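Local coordinates for endo alpha-1,4 polygalactosaminidase (PDB 6OJ1), which cleaves alpha-1,4-linked galactosamine polymers from within the chain, as an endo-alpha-1,4-galactosaminidase able to disrupt microbial biofilms, at residues 132-137 against 171-176; 184-189 against 194-199. All coordinates share one frame; numbering follows the deposited sequence.

Interaction 1: residues 132-137 against 171-176; sequences DRLDMA and NFLANA. With NAG (2-acetamido-2-deoxy-beta-D-glucopyranose), chain E.
The flat carboxamide of N171 meets the acetamide methyl of NAG (chain E): C8 lies 3.3 Å from N171 OD1, beyond the oxygen-nitrogen end of the amide and well above its plane. Two hydrogen bonds hold the amide from within the protein, ND2 to the backbone O of S195 and OD1 to ND2 of N199, so its rotation is fixed while the sugar leans on it. The phenyl ring of F172 is in a cation-pi contact with R127 and touches L131 of helix 124-140.

Where the helices themselves meet, L134 does the reaching. Its CG is set beside the backbone N (chi1 -68°) and CD1 then extends anti to CA (chi2 173°), which drives that methyl onto the neighbouring helix. CD1 lands 3.5 Å from A176 CB, a methyl-to-methyl contact, with the carbonyl oxygen of L173 4.0 Å away from the same CD1. The end of the L173 side chain stands alongside, its CD2 4.4 Å from L134 CD1.

This is outer-layer packing of a (beta/alpha) barrel: helix 124-140 leads into strand 144-148, helix 163-179 follows it, and the two lie side by side outside the strands. The patch is small, 115 Å² in all, its side-chain contacts are apolar, and the CA atoms of L134 and A176 come no nearer than 7.6 Å. Below it, L134 also rests on V145 and F86 of the barrel strands, and L173 on P147. On the outer side, the carboxylate of D135 forms a salt bridge with R180.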
loop_
_atom_site.group_PDB
_atom_site.type_symbol
_atom_site.label_atom_id
_atom_site.label_comp_id
_atom_site.label_asym_id
_atom_site.label_seq_id
_atom_site.Cartn_x
_atom_site.Cartn_y
_atom_site.Cartn_z
ATOM N N ASP A 132 -7.562 -7.397 -13.828
ATOM C CA ASP A 132 -6.543 -8.342 -14.299
ATOM C C ASP A 132 -5.399 -8.473 -13.288
ATOM O O ASP A 132 -4.879 -9.575 -13.061
ATOM C CB ASP A 132 -5.975 -7.900 -15.652
ATOM C CG ASP A 132 -6.983 -7.951 -16.791
ATOM O OD1 ASP A 132 -8.101 -8.477 -16.619
ATOM O OD2 ASP A 132 -6.637 -7.430 -17.877
ATOM N N ARG A 133 -4.979 -7.353 -12.686
ATOM C CA ARG A 133 -3.904 -7.399 -11.699
ATOM C C ARG A 133 -4.356 -8.113 -10.434
ATOM O O ARG A 133 -3.573 -8.857 -9.833
ATOM C CB ARG A 133 -3.409 -5.983 -11.382
ATOM C CG ARG A 133 -2.582 -5.365 -12.533
ATOM C CD ARG A 133 -2.205 -3.902 -12.268
ATOM N NE ARG A 133 -1.368 -3.365 -13.340
ATOM C CZ ARG A 133 -0.744 -2.189 -13.290
ATOM N NH1 ARG A 133 -0.882 -1.390 -12.233
ATOM N NH2 ARG A 133 0.016 -1.804 -14.314
ATOM N N LEU A 134 -5.622 -7.918 -10.026
ATOM C CA LEU A 134 -6.147 -8.661 -8.878
ATOM C C LEU A 134 -6.233 -10.156 -9.170
ATOM O O LEU A 134 -5.994 -10.980 -8.277
ATOM C CB LEU A 134 -7.529 -8.123 -8.476
ATOM C CG LEU A 134 -7.495 -6.702 -7.885
ATOM C CD1 LEU A 134 -8.941 -6.192 -7.678
ATOM C CD2 LEU A 134 -6.710 -6.615 -6.578
ATOM N N ASP A 135 -6.595 -10.527 -10.406
ATOM C CA ASP A 135 -6.528 -11.924 -10.818
ATOM C C ASP A 135 -5.126 -12.475 -10.612
ATOM O O ASP A 135 -4.950 -13.573 -10.071
ATOM C CB ASP A 135 -6.913 -12.082 -12.296
ATOM C CG ASP A 135 -8.399 -11.956 -12.560
ATOM O OD1 ASP A 135 -9.209 -11.816 -11.616
ATOM O OD2 ASP A 135 -8.755 -11.996 -13.761
ATOM N N MET A 136 -4.115 -11.721 -11.047
ATOM C CA MET A 136 -2.737 -12.169 -10.868
ATOM C C MET A 136 -2.392 -12.336 -9.391
ATOM O O MET A 136 -1.780 -13.337 -8.994
ATOM C CB MET A 136 -1.758 -11.198 -11.528
ATOM C CG MET A 136 -0.299 -11.562 -11.145
ATOM S SD MET A 136 0.905 -10.406 -11.836
ATOM C CE MET A 136 0.874 -10.965 -13.521
ATOM N N ALA A 137 -2.771 -11.360 -8.557
ATOM C CA ALA A 137 -2.516 -11.474 -7.121
ATOM C C ALA A 137 -3.157 -12.728 -6.547
ATOM O O ALA A 137 -2.515 -13.481 -5.801
ATOM C CB ALA A 137 -3.022 -10.233 -6.382
ATOM N N ASN A 171 -13.651 1.347 -3.229
ATOM C CA ASN A 171 -14.644 0.341 -2.880
ATOM C C ASN A 171 -14.793 -0.696 -3.987
ATOM O O ASN A 171 -15.021 -1.881 -3.699
ATOM C CB ASN A 171 -15.978 1.013 -2.549
ATOM C CG ASN A 171 -16.002 1.565 -1.136
ATOM O OD1 ASN A 171 -15.537 0.905 -0.199
ATOM N ND2 ASN A 171 -16.539 2.771 -0.967
ATOM N N PHE A 172 -14.640 -0.276 -5.248
ATOM C CA PHE A 172 -14.599 -1.214 -6.369
ATOM C C PHE A 172 -13.452 -2.206 -6.218
ATOM O O PHE A 172 -13.639 -3.420 -6.373
ATOM C CB PHE A 172 -14.461 -0.431 -7.682
ATOM C CG PHE A 172 -13.921 -1.236 -8.836
ATOM C CD1 PHE A 172 -14.767 -2.007 -9.612
ATOM C CD2 PHE A 172 -12.566 -1.168 -9.174
ATOM C CE1 PHE A 172 -14.273 -2.731 -10.691
ATOM C CE2 PHE A 172 -12.065 -1.886 -10.247
ATOM C CZ PHE A 172 -12.927 -2.670 -11.007
ATOM N N LEU A 173 -12.250 -1.698 -5.926
ATOM C CA LEU A 173 -11.100 -2.571 -5.703
ATOM C C LEU A 173 -11.340 -3.510 -4.527
ATOM O O LEU A 173 -10.978 -4.691 -4.590
ATOM C CB LEU A 173 -9.840 -1.736 -5.457
ATOM C CG LEU A 173 -9.309 -0.879 -6.613
ATOM C CD1 LEU A 173 -8.129 -0.038 -6.113
ATOM C CD2 LEU A 173 -8.874 -1.753 -7.809
ATOM N N ALA A 174 -11.947 -3.004 -3.440
ATOM C CA ALA A 174 -12.162 -3.825 -2.250
ATOM C C ALA A 174 -13.139 -4.959 -2.530
ATOM O O ALA A 174 -12.904 -6.108 -2.141
ATOM C CB ALA A 174 -12.680 -2.971 -1.086
ATOM N N ASN A 175 -14.253 -4.652 -3.194
ATOM C CA ASN A 175 -15.207 -5.702 -3.519
ATOM C C ASN A 175 -14.588 -6.734 -4.454
ATOM O O ASN A 175 -14.837 -7.935 -4.311
ATOM C CB ASN A 175 -16.469 -5.086 -4.124
ATOM C CG ASN A 175 -17.206 -4.208 -3.132
ATOM O OD1 ASN A 175 -17.090 -4.393 -1.915
ATOM N ND2 ASN A 175 -17.964 -3.245 -3.642
ATOM N N ALA A 176 -13.765 -6.283 -5.405
ATOM C CA ALA A 176 -13.110 -7.212 -6.326
ATOM C C ALA A 176 -12.076 -8.074 -5.615
ATOM O O ALA A 176 -11.955 -9.279 -5.899
ATOM C CB ALA A 176 -12.433 -6.438 -7.456
HETATM C C1 NAG E . -21.869 3.076 1.728
HETATM C C2 NAG E . -20.563 3.603 1.091
HETATM C C3 NAG E . -20.128 4.930 1.733
HETATM C C4 NAG E . -21.288 5.922 1.736
HETATM C C5 NAG E . -22.488 5.292 2.433
HETATM C C6 NAG E . -23.696 6.202 2.509
HETATM C C7 NAG E . -18.930 2.156 2.285
HETATM C C8 NAG E . -17.857 1.115 2.111
HETATM N N2 NAG E . -19.496 2.610 1.153
HETATM O O3 NAG E . -19.025 5.445 0.993
HETATM O O4 NAG E . -20.971 7.180 2.332
HETATM O O5 NAG E . -22.877 4.114 1.716
HETATM O O6 NAG E . -24.432 6.216 1.294
HETATM O O7 NAG E . -19.259 2.566 3.399
#

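Interaction 2: residues 184-189 against 194-199; sequences IGLKNA and PSVIKN. With NAG (2-acetamido-2-deoxy-beta-D-glucopyranose), chain B; NAG (2-acetamido-2-deoxy-beta-D-glucopyranose), chain E.
Strand 184-187 and residues 194-199 run in opposite senses: the CA atoms of I184 and N199 lie 7.9 Å apart and those of L186 and I197 7.8 Å, although I197 turns its side chain away. The strand is extended until N188 and A189, both with positive phi, turn the chain aside; the return begins as a weakly bonded helix about 194-196 and tightens to a 3-10 turn, with N199 N bonded to V196 O at 2.9 Å.

Side chains of alternate strand residues bridge the gap. L186 holds CG opposite its backbone N (chi1 -179°), which carries the isobutyl end across to V196; the two side chains cross at about a right angle, L186 CD2 being 3.9 Å from V196 CG2. Farther back, I184 CG2 abuts the backbone O of N199 at 3.5 Å. The N199 amide itself turns elsewhere, its OD1 taking the backbone N of T30. On the outer side, O3 of NAG (chain E) donates to S195 O (2.8 Å).

The contact lies within one beta-alpha-beta unit of the barrel: strand 183-187 runs parallel between 144-148 and 202-206, and residues 194-199 pack on its outer side, where V196 meets V170 of helix 163-179.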
loop_
_atom_site.group_PDB
_atom_site.type_symbol
_atom_site.label_atom_id
_atom_site.label_comp_id
_atom_site.label_asym_id
_atom_site.label_seq_id
_atom_site.Cartn_x
_atom_site.Cartn_y
_atom_site.Cartn_z
ATOM N N ILE A 184 -7.608 -6.234 1.713
ATOM C CA ILE A 184 -7.198 -4.987 1.083
ATOM C C ILE A 184 -7.088 -3.922 2.168
ATOM O O ILE A 184 -7.658 -4.049 3.252
ATOM C CB ILE A 184 -8.209 -4.554 -0.004
ATOM C CG1 ILE A 184 -7.619 -3.471 -0.905
ATOM C CG2 ILE A 184 -9.526 -4.084 0.643
ATOM C CD1 ILE A 184 -8.493 -3.210 -2.157
ATOM N N GLY A 185 -6.344 -2.857 1.878
ATOM C CA GLY A 185 -6.296 -1.720 2.775
ATOM C C GLY A 185 -6.178 -0.418 2.008
ATOM O O GLY A 185 -5.943 -0.410 0.801
ATOM N N LEU A 186 -6.336 0.684 2.746
ATOM C CA LEU A 186 -6.270 2.029 2.186
ATOM C C LEU A 186 -4.852 2.585 2.314
ATOM O O LEU A 186 -4.322 2.686 3.421
ATOM C CB LEU A 186 -7.262 2.955 2.894
ATOM C CG LEU A 186 -7.276 4.379 2.344
ATOM C CD1 LEU A 186 -7.829 4.369 0.895
ATOM C CD2 LEU A 186 -8.096 5.304 3.239
ATOM N N LYS A 187 -4.256 2.968 1.187
ATOM C CA LYS A 187 -2.936 3.596 1.167
ATOM C C LYS A 187 -3.122 5.100 1.332
ATOM O O LYS A 187 -3.649 5.764 0.434
ATOM C CB LYS A 187 -2.222 3.287 -0.143
ATOM C CG LYS A 187 -0.837 3.925 -0.298
ATOM C CD LYS A 187 0.149 3.392 0.743
ATOM C CE LYS A 187 1.595 3.811 0.425
ATOM N NZ LYS A 187 2.101 3.238 -0.857
ATOM N N ASN A 188 -2.673 5.640 2.469
ATOM C CA ASN A 188 -2.758 7.090 2.775
ATOM C C ASN A 188 -4.195 7.550 2.547
ATOM O O ASN A 188 -5.111 6.924 3.089
ATOM C CB ASN A 188 -1.704 7.835 1.968
ATOM C CG ASN A 188 -0.303 7.438 2.352
ATOM O OD1 ASN A 188 0.016 7.348 3.544
ATOM N ND2 ASN A 188 0.544 7.205 1.362
ATOM N N ALA A 189 -4.428 8.628 1.792
ATOM C CA ALA A 189 -5.781 9.060 1.412
ATOM C C ALA A 189 -6.672 9.266 2.630
ATOM O O ALA A 189 -7.841 8.869 2.643
ATOM C CB ALA A 189 -6.415 8.055 0.439
ATOM N N PRO A 194 -13.619 7.714 6.122
ATOM C CA PRO A 194 -14.985 7.360 6.545
ATOM C C PRO A 194 -15.777 6.616 5.492
ATOM O O PRO A 194 -16.639 5.803 5.835
ATOM C CB PRO A 194 -15.628 8.726 6.836
ATOM C CG PRO A 194 -14.506 9.612 7.149
ATOM C CD PRO A 194 -13.370 9.160 6.277
ATOM N N SER A 195 -15.493 6.865 4.216
ATOM C CA SER A 195 -16.300 6.343 3.126
ATOM C C SER A 195 -15.850 4.980 2.624
ATOM O O SER A 195 -16.571 4.382 1.817
ATOM C CB SER A 195 -16.297 7.323 1.958
ATOM O OG SER A 195 -16.948 8.516 2.339
ATOM N N VAL A 196 -14.693 4.481 3.074
ATOM C CA VAL A 196 -14.160 3.205 2.597
ATOM C C VAL A 196 -13.770 2.259 3.731
ATOM O O VAL A 196 -13.521 1.074 3.485
ATOM C CB VAL A 196 -12.938 3.403 1.666
ATOM C CG1 VAL A 196 -13.304 4.282 0.460
ATOM C CG2 VAL A 196 -11.699 3.956 2.461
ATOM N N ILE A 197 -13.719 2.757 4.972
ATOM C CA ILE A 197 -13.096 1.976 6.045
ATOM C C ILE A 197 -13.802 0.637 6.272
ATOM O O ILE A 197 -13.145 -0.369 6.571
ATOM C CB ILE A 197 -13.010 2.804 7.348
ATOM C CG1 ILE A 197 -12.221 2.019 8.404
ATOM C CG2 ILE A 197 -14.395 3.180 7.875
ATOM C CD1 ILE A 197 -11.713 2.869 9.548
ATOM N N LYS A 198 -15.129 0.584 6.117
ATOM C CA LYS A 198 -15.836 -0.675 6.353
ATOM C C LYS A 198 -15.369 -1.776 5.410
ATOM O O LYS A 198 -15.492 -2.962 5.734
ATOM C CB LYS A 198 -17.347 -0.482 6.213
ATOM C CG LYS A 198 -17.963 0.373 7.296
ATOM C CD LYS A 198 -19.458 0.536 7.066
ATOM N N ASN A 199 -14.847 -1.408 4.242
ATOM C CA ASN A 199 -14.350 -2.354 3.258
ATOM C C ASN A 199 -12.862 -2.641 3.428
ATOM O O ASN A 199 -12.327 -3.498 2.717
ATOM C CB ASN A 199 -14.610 -1.821 1.836
ATOM C CG ASN A 199 -15.554 -2.705 1.030
ATOM O OD1 ASN A 199 -15.770 -3.877 1.361
ATOM N ND2 ASN A 199 -16.112 -2.144 -0.050
HETATM C C1 NAG B . -20.337 7.166 3.643
HETATM C C2 NAG B . -19.944 8.610 3.943
HETATM C C3 NAG B . -19.203 8.678 5.280
HETATM C C4 NAG B . -20.009 8.024 6.403
HETATM C C5 NAG B . -20.525 6.645 5.966
HETATM C C6 NAG B . -21.493 6.022 6.946
HETATM C C7 NAG B . -19.668 9.921 1.882
HETATM C C8 NAG B . -18.707 10.440 0.851
HETATM N N2 NAG B . -19.141 9.181 2.868
HETATM O O3 NAG B . -18.931 10.043 5.579
HETATM O O4 NAG B . -19.144 7.707 7.491
HETATM O O5 NAG B . -21.186 6.688 4.692
HETATM O O6 NAG B . -20.796 5.318 7.965
HETATM O O7 NAG B . -20.867 10.158 1.821
HETATM C C1 NAG E . -21.869 3.076 1.728
HETATM C C2 NAG E . -20.563 3.603 1.091
HETATM C C3 NAG E . -20.128 4.930 1.733
HETATM C C4 NAG E . -21.288 5.922 1.736
HETATM C C5 NAG E . -22.488 5.292 2.433
HETATM C C6 NAG E . -23.696 6.202 2.509
HETATM C C7 NAG E . -18.930 2.156 2.285
HETATM C C8 NAG E . -17.857 1.115 2.111
HETATM N N2 NAG E . -19.496 2.610 1.153
HETATM O O3 NAG E . -19.025 5.445 0.993
HETATM O O4 NAG E . -20.971 7.180 2.332
HETATM O O5 NAG E . -22.877 4.114 1.716
HETATM O O6 NAG E . -24.432 6.216 1.294
HETATM O O7 NAG E . -19.259 2.566 3.399
#

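In the fold
Interaction 1 comes first along the chain and closes before interaction 2 opens; their centres are 14 Å apart, and helix 163-179 joins them by leading directly into strand 183-187. One side of that helix meets helix 124-140, another meets residues 194-199. Between the two contacts, N199 ND2 lies 3.1 Å from N175 OD1, a probable hydrogen bond, while A174 CB packs 3.6 Å from N199 CG. I184 CD1 also reaches the backbone N of A174, at 3.7 Å. Neighbouring beta-alpha elements around the glycoside hydrolase barrel are thus packed side by side, and the glycan sugar NAG (chain E) touches both contacts from outside.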